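Local coordinates for cysteine synthase (Helicobacter pylori, PDB 6AHI), which uses pyridoxal 5'-phosphate to make L-cysteine from O-acetyl-L-serine and hydrogen sulfide, and also has cystathionine beta-synthase activity, at residues T14-F19 against A31-E37. Residues are numbered along the deposited sequence.
Sequences TPVFKF and AIYAKLE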
ATOM      1  N   THR A  14      11.511  -0.817  -6.341  1.00 20.73           N
ATOM      2  CA  THR A  14      10.874   0.225  -5.564  1.00 21.09           C
ATOM      3  C   THR A  14      11.603   1.553  -5.743  1.00 20.17           C
ATOM      4  O   THR A  14      12.827   1.585  -5.960  1.00 20.14           O
ATOM      5  CB  THR A  14      10.833  -0.169  -4.088  1.00 21.90           C
ATOM      6  OG1 THR A  14      12.137  -0.541  -3.642  1.00 21.25           O
ATOM      7  CG2 THR A  14       9.858  -1.294  -3.858  1.00 22.77           C
ATOM      8  N   PRO A  15      10.917   2.686  -5.532  1.00 19.80           N
ATOM      9  CA  PRO A  15      11.586   3.984  -5.635  1.00 20.11           C
ATOM     10  C   PRO A  15      12.450   4.295  -4.395  1.00 19.17           C
ATOM     11  O   PRO A  15      12.415   3.564  -3.385  1.00 18.36           O
ATOM     12  CB  PRO A  15      10.443   4.993  -5.735  1.00 21.74           C
ATOM     13  CG  PRO A  15       9.199   4.289  -5.276  1.00 20.65           C
ATOM     14  CD  PRO A  15       9.476   2.796  -5.276  1.00 21.27           C
ATOM     15  N   VAL A  16      13.258   5.347  -4.518  1.00 16.28           N
ATOM     16  CA  VAL A  16      14.084   5.822  -3.460  1.00 16.30           C
ATOM     17  C   VAL A  16      13.710   7.285  -3.205  1.00 15.34           C
ATOM     18  O   VAL A  16      13.668   8.069  -4.153  1.00 15.78           O
ATOM     19  CB  VAL A  16      15.566   5.691  -3.837  1.00 18.53           C
ATOM     20  CG1 VAL A  16      16.440   6.327  -2.784  1.00 19.29           C
ATOM     21  CG2 VAL A  16      15.998   4.234  -4.059  1.00 20.42           C
ATOM     22  N   PHE A  17      13.379   7.621  -1.957  1.00 14.42           N
ATOM     23  CA  PHE A  17      13.091   8.959  -1.558  1.00 14.76           C
ATOM     24  C   PHE A  17      14.390   9.656  -1.163  1.00 15.69           C
ATOM     25  O   PHE A  17      15.158   9.131  -0.322  1.00 15.55           O
ATOM     26  CB  PHE A  17      12.112   8.963  -0.386  1.00 15.42           C
ATOM     27  CG  PHE A  17      11.348  10.268  -0.260  1.00 16.01           C
ATOM     28  CD1 PHE A  17      11.944  11.367   0.330  1.00 17.90           C
ATOM     29  CD2 PHE A  17      10.109  10.434  -0.847  1.00 16.29           C
ATOM     30  CE1 PHE A  17      11.296  12.594   0.377  1.00 18.33           C
ATOM     31  CE2 PHE A  17       9.435  11.642  -0.763  1.00 17.30           C
ATOM     32  CZ  PHE A  17      10.037  12.728  -0.168  1.00 18.87           C
ATOM     33  N   LYS A  18      14.640  10.838  -1.734  1.00 15.43           N
ATOM     34  CA  LYS A  18      15.832  11.624  -1.402  1.00 16.73           C
ATOM     35  C   LYS A  18      15.453  12.811  -0.511  1.00 16.41           C
ATOM     36  O   LYS A  18      14.597  13.653  -0.874  1.00 17.06           O
ATOM     37  CB  LYS A  18      16.543  12.145  -2.645  1.00 20.11           C
ATOM     38  CG  LYS A  18      17.824  12.926  -2.383  1.00 22.45           C
ATOM     39  CD  LYS A  18      18.297  13.622  -3.643  1.00 24.19           C
ATOM     40  CE  LYS A  18      19.709  14.129  -3.526  1.00 26.83           C
ATOM     41  NZ  LYS A  18      20.087  14.762  -4.811  1.00 32.79           N
ATOM     42  N   PHE A  19      16.067  12.837   0.677  1.00 16.54           N
ATOM     43  CA  PHE A  19      15.940  13.909   1.651  1.00 16.50           C
ATOM     44  C   PHE A  19      17.222  14.756   1.659  1.00 18.12           C
ATOM     45  O   PHE A  19      18.342  14.220   1.670  1.00 18.34           O
ATOM     46  CB  PHE A  19      15.748  13.330   3.053  1.00 16.96           C
ATOM     47  CG  PHE A  19      14.581  12.398   3.227  1.00 16.72           C
ATOM     48  CD1 PHE A  19      13.351  12.880   3.674  1.00 17.79           C
ATOM     49  CD2 PHE A  19      14.727  11.030   3.043  1.00 15.86           C
ATOM     50  CE1 PHE A  19      12.288  12.009   3.902  1.00 17.50           C
ATOM     51  CE2 PHE A  19      13.658  10.177   3.247  1.00 16.45           C
ATOM     52  CZ  PHE A  19      12.441  10.663   3.666  1.00 17.18           C
ATOM     53  N   ALA A  31      22.794  14.044   1.648  1.00 17.80           N
ATOM     54  CA  ALA A  31      21.471  13.526   1.376  1.00 16.98           C
ATOM     55  C   ALA A  31      21.272  12.202   2.112  1.00 16.40           C
ATOM     56  O   ALA A  31      22.245  11.443   2.323  1.00 16.34           O
ATOM     57  CB  ALA A  31      21.263  13.308  -0.101  1.00 17.07           C
ATOM     58  N   ILE A  32      20.002  11.913   2.399  1.00 16.04           N
ATOM     59  CA  ILE A  32      19.577  10.608   2.833  1.00 17.57           C
ATOM     60  C   ILE A  32      18.688  10.043   1.722  1.00 17.21           C
ATOM     61  O   ILE A  32      17.718  10.657   1.318  1.00 16.87           O
ATOM     62  CB  ILE A  32      18.852  10.651   4.197  1.00 18.64           C
ATOM     63  CG1 ILE A  32      19.758  11.161   5.321  1.00 20.43           C
ATOM     64  CG2 ILE A  32      18.274   9.273   4.529  1.00 18.00           C
ATOM     65  CD1 ILE A  32      19.033  11.450   6.599  1.00 21.82           C
ATOM     66  N   TYR A  33      18.995   8.808   1.337  1.00 16.64           N
ATOM     67  CA  TYR A  33      18.189   8.046   0.420  1.00 16.63           C
ATOM     68  C   TYR A  33      17.506   6.914   1.187  1.00 16.17           C
ATOM     69  O   TYR A  33      18.171   6.087   1.724  1.00 17.17           O
ATOM     70  CB  TYR A  33      19.052   7.454  -0.676  1.00 16.79           C
ATOM     71  CG  TYR A  33      19.740   8.495  -1.493  1.00 19.28           C
ATOM     72  CD1 TYR A  33      19.089   9.093  -2.549  1.00 19.58           C
ATOM     73  CD2 TYR A  33      21.021   8.912  -1.200  1.00 22.27           C
ATOM     74  CE1 TYR A  33      19.719  10.026  -3.351  1.00 20.80           C
ATOM     75  CE2 TYR A  33      21.654   9.887  -1.972  1.00 23.70           C
ATOM     76  CZ  TYR A  33      21.008  10.431  -3.062  1.00 23.43           C
ATOM     77  OH  TYR A  33      21.634  11.381  -3.844  1.00 26.00           O
ATOM     78  N   ALA A  34      16.183   6.870   1.109  1.00 15.40           N
ATOM     79  CA  ALA A  34      15.420   5.823   1.705  1.00 15.13           C
ATOM     80  C   ALA A  34      14.808   4.976   0.610  1.00 15.38           C
ATOM     81  O   ALA A  34      13.991   5.441  -0.202  1.00 14.19           O
ATOM     82  CB  ALA A  34      14.340   6.353   2.603  1.00 15.04           C
ATOM     83  N   LYS A  35      15.196   3.704   0.628  1.00 16.68           N
ATOM     84  CA  LYS A  35      14.589   2.733  -0.227  1.00 18.14           C
ATOM     85  C   LYS A  35      13.202   2.391   0.323  1.00 16.76           C
ATOM     86  O   LYS A  35      13.084   1.977   1.465  1.00 17.30           O
ATOM     87  CB  LYS A  35      15.550   1.554  -0.323  1.00 19.16           C
ATOM     88  CG  LYS A  35      15.108   0.479  -1.278  1.00 20.98           C
ATOM     89  CD  LYS A  35      15.207   0.873  -2.696  1.00 22.08           C
ATOM     90  CE  LYS A  35      15.303  -0.351  -3.577  1.00 22.10           C
ATOM     91  NZ  LYS A  35      14.895  -0.037  -4.952  1.00 22.81           N
ATOM     92  N   LEU A  36      12.163   2.609  -0.497  1.00 16.50           N
ATOM     93  CA  LEU A  36      10.775   2.535  -0.074  1.00 17.34           C
ATOM     94  C   LEU A  36      10.200   1.119  -0.290  1.00 19.22           C
ATOM     95  O   LEU A  36       9.331   0.913  -1.158  1.00 21.37           O
ATOM     96  CB  LEU A  36       9.958   3.573  -0.852  1.00 16.82           C
ATOM     97  CG  LEU A  36      10.430   5.017  -0.710  1.00 16.34           C
ATOM     98  CD1 LEU A  36       9.421   5.954  -1.355  1.00 16.15           C
ATOM     99  CD2 LEU A  36      10.653   5.352   0.759  1.00 15.89           C
ATOM    100  N   GLU A  37      10.587   0.211   0.596  1.00 19.70           N
ATOM    101  CA  GLU A  37      10.229  -1.191   0.520  1.00 21.69           C
ATOM    102  C   GLU A  37       8.795  -1.427   0.973  1.00 21.44           C
ATOM    103  O   GLU A  37       8.249  -2.469   0.713  1.00 22.54           O
ATOM    104  CB  GLU A  37      11.213  -1.989   1.351  1.00 21.36           C
ATOM    105  CG  GLU A  37      12.555  -2.059   0.662  1.00 22.94           C
ATOM    106  CD  GLU A  37      12.477  -2.776  -0.679  1.00 26.12           C
ATOM    107  OE1 GLU A  37      12.013  -3.960  -0.692  1.00 32.09           O
ATOM    108  OE2 GLU A  37      12.820  -2.154  -1.734  1.00 27.26           O
TER
HETATM  109  O   HOH W   1      20.338  12.376  -6.511  1.00 34.78           O
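Strands 16-19 and 31-36 form an antiparallel beta hairpin at one edge of this subunit's larger, mixed sheet in a fold type II PLP enzyme. Their axes approach to 4.5 Å, and their N-to-C directions differ by 158°. Beyond the hairpin, strand 31-36 pairs in parallel with strand 287-292, while Val-16 and Phe-17 join a parallel ladder with a strand of the second subunit, so the sheet continues through the homodimer.

The backbone sets the register. Phe-17 N to Ala-34 O and Ala-34 N to Phe-17 O are both 2.9 Å hydrogen bonds, and Phe-19 and Ile-32 do likewise: Phe-19 N to Ile-32 O is 2.8 Å, Ile-32 N to Phe-19 O 2.9 Å. Leu-36 N adds a last rung to Pro-15 O (3.1 Å) as the chain bends through an inverse gamma turn centred on Leu-36.

Side chains then sort by face. Phe-17, Phe-19, Ile-32 and Ala-34 share one; there the ring edge of Phe-19 abuts the Ala-34 methyl (CE2 to CB 3.9 Å), and helix 266-281 packs on Ile-32. On the other, Val-16 CG1 presses on Tyr-33 CB at 3.5 Å beside helix 160-168. A water bridges Lys-18 NZ and Tyr-33 OH, and the same hydroxyl is hydrogen-bonded to Gln-287 OE1.

Polar groups close the Thr-14 end. Lys-35 forms salt bridges with Glu-163 and Glu-167 and donates from NZ to Thr-14 O (2.8 Å). Glu-37, whose side chain lies about 7 Å from that of Thr-184, a probable cofactor-binding residue, forms a salt bridge with Arg-48 through OE1; its OE2 accepts a 2.6 Å hydrogen bond from Thr-14 OG1.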